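Local coordinates for protein BPH (Thiobacillus denitrificans, PDB 5OVS) that forms a tetradecameric double-ring bacterial proteasome homologue and probably acts as a threonine-type peptidase in protein degradation, at residues A52-S64 against V80-L94. Residues are numbered along the deposited sequence; the frame is centred on the assembly and turned at random.
Sequences ATFKLILADYFAS and VWNTLHGALKEHYYL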
loop_
_atom_site.group_PDB
_atom_site.type_symbol
_atom_site.label_atom_id
_atom_site.label_comp_id
_atom_site.label_asym_id
_atom_site.label_seq_id
_atom_site.Cartn_x
_atom_site.Cartn_y
_atom_site.Cartn_z
ATOM N N ALA K 52 15.069 -27.370 -9.386
ATOM C CA ALA K 52 15.533 -28.715 -9.742
ATOM C C ALA K 52 14.533 -29.502 -10.580
ATOM O O ALA K 52 14.851 -30.574 -11.075
ATOM C CB ALA K 52 15.855 -29.501 -8.481
ATOM N N THR K 53 13.315 -28.992 -10.704
ATOM C CA THR K 53 12.301 -29.642 -11.498
ATOM C C THR K 53 12.637 -29.500 -12.987
ATOM O O THR K 53 12.242 -30.342 -13.810
ATOM C CB THR K 53 10.917 -29.047 -11.178
ATOM O OG1 THR K 53 10.692 -29.123 -9.769
ATOM C CG2 THR K 53 9.803 -29.796 -11.891
ATOM N N PHE K 54 13.388 -28.452 -13.330
ATOM C CA PHE K 54 13.608 -28.112 -14.735
ATOM C C PHE K 54 14.337 -29.201 -15.503
ATOM O O PHE K 54 14.041 -29.437 -16.671
ATOM C CB PHE K 54 14.318 -26.763 -14.876
ATOM C CG PHE K 54 13.409 -25.586 -14.654
ATOM C CD1 PHE K 54 12.271 -25.425 -15.430
ATOM C CD2 PHE K 54 13.686 -24.644 -13.670
ATOM C CE1 PHE K 54 11.422 -24.355 -15.228
ATOM C CE2 PHE K 54 12.841 -23.569 -13.464
ATOM C CZ PHE K 54 11.708 -23.422 -14.241
ATOM N N LYS K 55 15.271 -29.877 -14.835
ATOM C CA LYS K 55 16.008 -30.971 -15.465
ATOM C C LYS K 55 15.072 -32.135 -15.835
ATOM O O LYS K 55 15.277 -32.810 -16.850
ATOM C CB LYS K 55 17.188 -31.429 -14.589
ATOM C CG LYS K 55 16.821 -31.967 -13.215
ATOM C CD LYS K 55 17.878 -32.934 -12.720
ATOM C CE LYS K 55 17.692 -33.294 -11.263
ATOM N NZ LYS K 55 18.252 -32.237 -10.380
ATOM N N LEU K 56 14.034 -32.329 -15.028
ATOM C CA LEU K 56 13.029 -33.362 -15.278
ATOM C C LEU K 56 12.111 -32.902 -16.392
ATOM O O LEU K 56 11.809 -33.660 -17.329
ATOM C CB LEU K 56 12.221 -33.634 -14.019
ATOM C CG LEU K 56 13.089 -33.972 -12.806
ATOM C CD1 LEU K 56 12.318 -33.789 -11.512
ATOM C CD2 LEU K 56 13.650 -35.378 -12.928
ATOM N N ILE K 57 11.687 -31.643 -16.306
ATOM C CA ILE K 57 10.872 -31.068 -17.374
ATOM C C ILE K 57 11.601 -31.206 -18.713
ATOM O O ILE K 57 11.030 -31.730 -19.674
ATOM C CB ILE K 57 10.486 -29.596 -17.108
ATOM C CG1 ILE K 57 9.496 -29.503 -15.945
ATOM C CG2 ILE K 57 9.833 -28.972 -18.336
ATOM C CD1 ILE K 57 9.273 -28.100 -15.419
ATOM N N LEU K 58 12.866 -30.786 -18.761
ATOM C CA LEU K 58 13.597 -30.702 -20.038
ATOM C C LEU K 58 13.853 -32.047 -20.700
ATOM O O LEU K 58 13.678 -32.169 -21.901
ATOM C CB LEU K 58 14.905 -29.926 -19.880
ATOM C CG LEU K 58 14.845 -28.426 -19.534
ATOM C CD1 LEU K 58 15.970 -27.695 -20.256
ATOM C CD2 LEU K 58 13.524 -27.759 -19.879
ATOM N N ALA K 59 14.249 -33.045 -19.911
ATOM C CA ALA K 59 14.434 -34.421 -20.392
ATOM C C ALA K 59 13.144 -35.004 -20.957
ATOM O O ALA K 59 13.133 -35.557 -22.048
ATOM C CB ALA K 59 14.964 -35.301 -19.274
ATOM N N ASP K 60 12.063 -34.873 -20.200
ATOM C CA ASP K 60 10.713 -35.225 -20.653
ATOM C C ASP K 60 10.407 -34.542 -21.984
ATOM O O ASP K 60 10.085 -35.193 -22.984
ATOM C CB ASP K 60 9.698 -34.790 -19.597
ATOM C CG ASP K 60 8.325 -35.357 -19.822
ATOM O OD1 ASP K 60 8.086 -36.508 -19.404
ATOM O OD2 ASP K 60 7.463 -34.647 -20.369
ATOM N N TYR K 61 10.538 -33.224 -22.004
ATOM C CA TYR K 61 10.248 -32.459 -23.207
ATOM C C TYR K 61 11.042 -32.958 -24.421
ATOM O O TYR K 61 10.467 -33.221 -25.480
ATOM C CB TYR K 61 10.516 -30.973 -22.979
ATOM C CG TYR K 61 10.246 -30.139 -24.207
ATOM C CD1 TYR K 61 8.941 -29.906 -24.642
ATOM C CD2 TYR K 61 11.296 -29.594 -24.947
ATOM C CE1 TYR K 61 8.690 -29.148 -25.776
ATOM C CE2 TYR K 61 11.058 -28.836 -26.079
ATOM C CZ TYR K 61 9.757 -28.612 -26.492
ATOM O OH TYR K 61 9.524 -27.854 -27.617
ATOM N N PHE K 62 12.356 -33.091 -24.262
ATOM C CA PHE K 62 13.228 -33.434 -25.388
ATOM C C PHE K 62 13.076 -34.888 -25.806
ATOM O O PHE K 62 13.236 -35.209 -26.984
ATOM C CB PHE K 62 14.697 -33.082 -25.091
ATOM C CG PHE K 62 14.975 -31.594 -25.073
ATOM C CD1 PHE K 62 14.670 -30.795 -26.175
ATOM C CD2 PHE K 62 15.548 -30.984 -23.957
ATOM C CE1 PHE K 62 14.927 -29.427 -26.160
ATOM C CE2 PHE K 62 15.802 -29.618 -23.938
ATOM C CZ PHE K 62 15.495 -28.841 -25.041
ATOM N N ALA K 63 12.750 -35.761 -24.852
ATOM C CA ALA K 63 12.411 -37.153 -25.158
ATOM C C ALA K 63 11.125 -37.251 -25.989
ATOM O O ALA K 63 11.013 -38.116 -26.870
ATOM C CB ALA K 63 12.277 -37.966 -23.881
ATOM N N SER K 64 10.164 -36.367 -25.718
ATOM C CA SER K 64 8.889 -36.389 -26.436
ATOM C C SER K 64 9.000 -35.920 -27.895
ATOM O O SER K 64 8.183 -36.309 -28.729
ATOM C CB SER K 64 7.826 -35.575 -25.686
ATOM O OG SER K 64 8.129 -34.193 -25.673
ATOM N N VAL K 80 14.676 -23.247 -30.737
ATOM C CA VAL K 80 14.301 -24.342 -29.828
ATOM C C VAL K 80 13.802 -23.797 -28.476
ATOM O O VAL K 80 12.730 -24.194 -27.986
ATOM C CB VAL K 80 15.498 -25.295 -29.609
ATOM C CG1 VAL K 80 15.256 -26.247 -28.451
ATOM C CG2 VAL K 80 15.784 -26.079 -30.882
ATOM N N TRP K 81 14.573 -22.879 -27.877
ATOM C CA TRP K 81 14.186 -22.303 -26.584
ATOM C C TRP K 81 12.896 -21.507 -26.662
ATOM O O TRP K 81 12.095 -21.540 -25.730
ATOM C CB TRP K 81 15.310 -21.472 -25.957
ATOM C CG TRP K 81 15.855 -22.132 -24.748
ATOM C CD1 TRP K 81 15.771 -21.685 -23.471
ATOM C CD2 TRP K 81 16.515 -23.402 -24.690
ATOM N NE1 TRP K 81 16.367 -22.578 -22.617
ATOM C CE2 TRP K 81 16.830 -23.644 -23.340
ATOM C CE3 TRP K 81 16.883 -24.352 -25.653
ATOM C CZ2 TRP K 81 17.494 -24.795 -22.919
ATOM C CZ3 TRP K 81 17.546 -25.500 -25.237
ATOM C CH2 TRP K 81 17.847 -25.708 -23.879
ATOM N N ASN K 82 12.670 -20.821 -27.774
ATOM C CA ASN K 82 11.421 -20.083 -27.924
ATOM C C ASN K 82 10.216 -21.014 -27.985
ATOM O O ASN K 82 9.206 -20.735 -27.372
ATOM C CB ASN K 82 11.445 -19.182 -29.154
ATOM C CG ASN K 82 10.381 -18.105 -29.094
ATOM O OD1 ASN K 82 10.443 -17.206 -28.252
ATOM N ND2 ASN K 82 9.399 -18.194 -29.973
ATOM N N THR K 83 10.335 -22.117 -28.725
ATOM C CA THR K 83 9.311 -23.166 -28.752
ATOM C C THR K 83 9.182 -23.832 -27.373
ATOM O O THR K 83 8.079 -24.004 -26.876
ATOM C CB THR K 83 9.628 -24.227 -29.837
ATOM O OG1 THR K 83 9.568 -23.616 -31.131
ATOM C CG2 THR K 83 8.652 -25.394 -29.809
ATOM N N LEU K 84 10.303 -24.191 -26.754
ATOM C CA LEU K 84 10.291 -24.755 -25.401
ATOM C C LEU K 84 9.482 -23.900 -24.444
ATOM O O LEU K 84 8.687 -24.427 -23.675
ATOM C CB LEU K 84 11.710 -24.901 -24.845
ATOM C CG LEU K 84 11.851 -25.152 -23.333
ATOM C CD1 LEU K 84 11.235 -26.481 -22.947
ATOM C CD2 LEU K 84 13.309 -25.139 -22.931
ATOM N N HIS K 85 9.684 -22.582 -24.492
ATOM C CA HIS K 85 9.021 -21.685 -23.545
ATOM C C HIS K 85 7.494 -21.800 -23.617
ATOM O O HIS K 85 6.803 -21.746 -22.586
ATOM C CB HIS K 85 9.436 -20.233 -23.772
ATOM C CG HIS K 85 8.831 -19.293 -22.786
ATOM N ND1 HIS K 85 9.295 -19.177 -21.497
ATOM C CD2 HIS K 85 7.762 -18.467 -22.882
ATOM C CE1 HIS K 85 8.548 -18.305 -20.845
ATOM N NE2 HIS K 85 7.614 -17.855 -21.664
ATOM N N GLY K 86 6.979 -21.962 -24.835
ATOM C CA GLY K 86 5.554 -22.162 -25.063
ATOM C C GLY K 86 5.063 -23.471 -24.486
ATOM O O GLY K 86 3.929 -23.558 -24.040
ATOM N N ALA K 87 5.921 -24.486 -24.496
ATOM C CA ALA K 87 5.609 -25.758 -23.845
ATOM C C ALA K 87 5.711 -25.671 -22.317
ATOM O O ALA K 87 4.933 -26.313 -21.619
ATOM C CB ALA K 87 6.507 -26.861 -24.379
ATOM N N LEU K 88 6.659 -24.890 -21.795
ATOM C CA LEU K 88 6.775 -24.690 -20.335
ATOM C C LEU K 88 5.509 -24.092 -19.738
ATOM O O LEU K 88 5.084 -24.479 -18.658
ATOM C CB LEU K 88 7.954 -23.786 -19.983
ATOM C CG LEU K 88 9.348 -24.354 -20.249
ATOM C CD1 LEU K 88 10.413 -23.291 -20.039
ATOM C CD2 LEU K 88 9.635 -25.568 -19.377
ATOM N N LYS K 89 4.915 -23.142 -20.451
ATOM C CA LYS K 89 3.666 -22.534 -20.020
ATOM C C LYS K 89 2.489 -23.476 -20.211
ATOM O O LYS K 89 1.642 -23.597 -19.334
ATOM C CB LYS K 89 3.402 -21.268 -20.812
ATOM C CG LYS K 89 4.402 -20.174 -20.526
ATOM C CD LYS K 89 4.185 -19.000 -21.455
ATOM C CE LYS K 89 2.949 -18.196 -21.068
ATOM N NZ LYS K 89 2.742 -17.081 -22.030
ATOM N N GLU K 90 2.439 -24.137 -21.365
ATOM C CA GLU K 90 1.273 -24.925 -21.738
ATOM C C GLU K 90 1.158 -26.273 -21.031
ATOM O O GLU K 90 0.066 -26.660 -20.659
ATOM C CB GLU K 90 1.245 -25.154 -23.246
ATOM C CG GLU K 90 -0.100 -25.683 -23.730
ATOM C CD GLU K 90 -0.056 -26.201 -25.149
ATOM O OE1 GLU K 90 0.984 -26.015 -25.822
ATOM O OE2 GLU K 90 -1.068 -26.799 -25.584
ATOM N N HIS K 91 2.264 -26.990 -20.860
ATOM C CA HIS K 91 2.221 -28.351 -20.310
ATOM C C HIS K 91 2.862 -28.530 -18.948
ATOM O O HIS K 91 2.568 -29.508 -18.287
ATOM C CB HIS K 91 2.884 -29.338 -21.272
ATOM C CG HIS K 91 2.354 -29.259 -22.669
ATOM N ND1 HIS K 91 1.118 -29.756 -23.026
ATOM C CD2 HIS K 91 2.888 -28.731 -23.797
ATOM C CE1 HIS K 91 0.914 -29.541 -24.315
ATOM N NE2 HIS K 91 1.974 -28.921 -24.807
ATOM N N TYR K 92 3.742 -27.625 -18.531
ATOM C CA TYR K 92 4.543 -27.848 -17.320
ATOM C C TYR K 92 4.359 -26.780 -16.228
ATOM O O TYR K 92 5.122 -26.740 -15.258
ATOM C CB TYR K 92 6.032 -27.992 -17.673
ATOM C CG TYR K 92 6.352 -29.109 -18.656
ATOM C CD1 TYR K 92 6.481 -30.424 -18.231
ATOM C CD2 TYR K 92 6.547 -28.836 -20.006
ATOM C CE1 TYR K 92 6.777 -31.440 -19.131
ATOM C CE2 TYR K 92 6.853 -29.839 -20.909
ATOM C CZ TYR K 92 6.964 -31.135 -20.470
ATOM O OH TYR K 92 7.265 -32.120 -21.375
ATOM N N TYR K 93 3.341 -25.938 -16.388
ATOM C CA TYR K 93 2.866 -25.064 -15.312
ATOM C C TYR K 93 3.880 -24.008 -14.854
ATOM O O TYR K 93 4.006 -23.712 -13.664
ATOM C CB TYR K 93 2.361 -25.915 -14.140
ATOM C CG TYR K 93 1.393 -26.988 -14.601
ATOM C CD1 TYR K 93 0.095 -26.651 -15.020
ATOM C CD2 TYR K 93 1.769 -28.325 -14.646
ATOM C CE1 TYR K 93 -0.796 -27.618 -15.463
ATOM C CE2 TYR K 93 0.882 -29.301 -15.087
ATOM C CZ TYR K 93 -0.398 -28.940 -15.495
ATOM O OH TYR K 93 -1.281 -29.900 -15.937
ATOM N N LEU K 94 4.583 -23.436 -15.830
ATOM C CA LEU K 94 5.480 -22.311 -15.609
ATOM C C LEU K 94 4.668 -21.069 -15.272
ATOM O O LEU K 94 3.583 -20.887 -15.814
ATOM C CB LEU K 94 6.270 -22.047 -16.887
ATOM C CG LEU K 94 7.373 -20.996 -16.794
ATOM C CD1 LEU K 94 8.592 -21.603 -16.122
ATOM C CD2 LEU K 94 7.732 -20.484 -18.171
#
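Helices 54-64 and 80-91 cross at 111°, their axes 11.6 Å apart at the closest, and Ile57 and Tyr92 mark one near point of the backbones while Tyr61 and Leu84 mark another. This is the helix pair packed on one side of the proteasome-type αββα sandwich, and it illustrates how aromatic rings can bridge a wide helix crossing. Tyr92 reaches back to helix 54-64: CG2 of Ile57 sits 3.6 Å from the centroid of its ring, over one face, while CB of His91 covers the other. Tyr61 answers in the opposite direction. With its CG anti to the backbone N (chi1 179°), the ring extends toward helix 80-91 and takes CD1 of Leu84 over one face, and Ala87 CB lies 3.5 Å from Tyr61 CE1. Deeper in, Leu58 packs against Leu84 and also touches Ile48 of the underlying sheet, and CZ of Phe62 lies 3.9 Å from CZ3 of Trp81. Tyr92 OH donates a 2.7 Å hydrogen bond to Asp60 OD2. A phenylalanine in place of Tyr92 would probably leave the Asp60 carboxylate without this hydroxyl partner. The bond uses the anti lone pair of OD2, which lies at the ring edge, in its plane, with carboxylate and ring planes 86° apart.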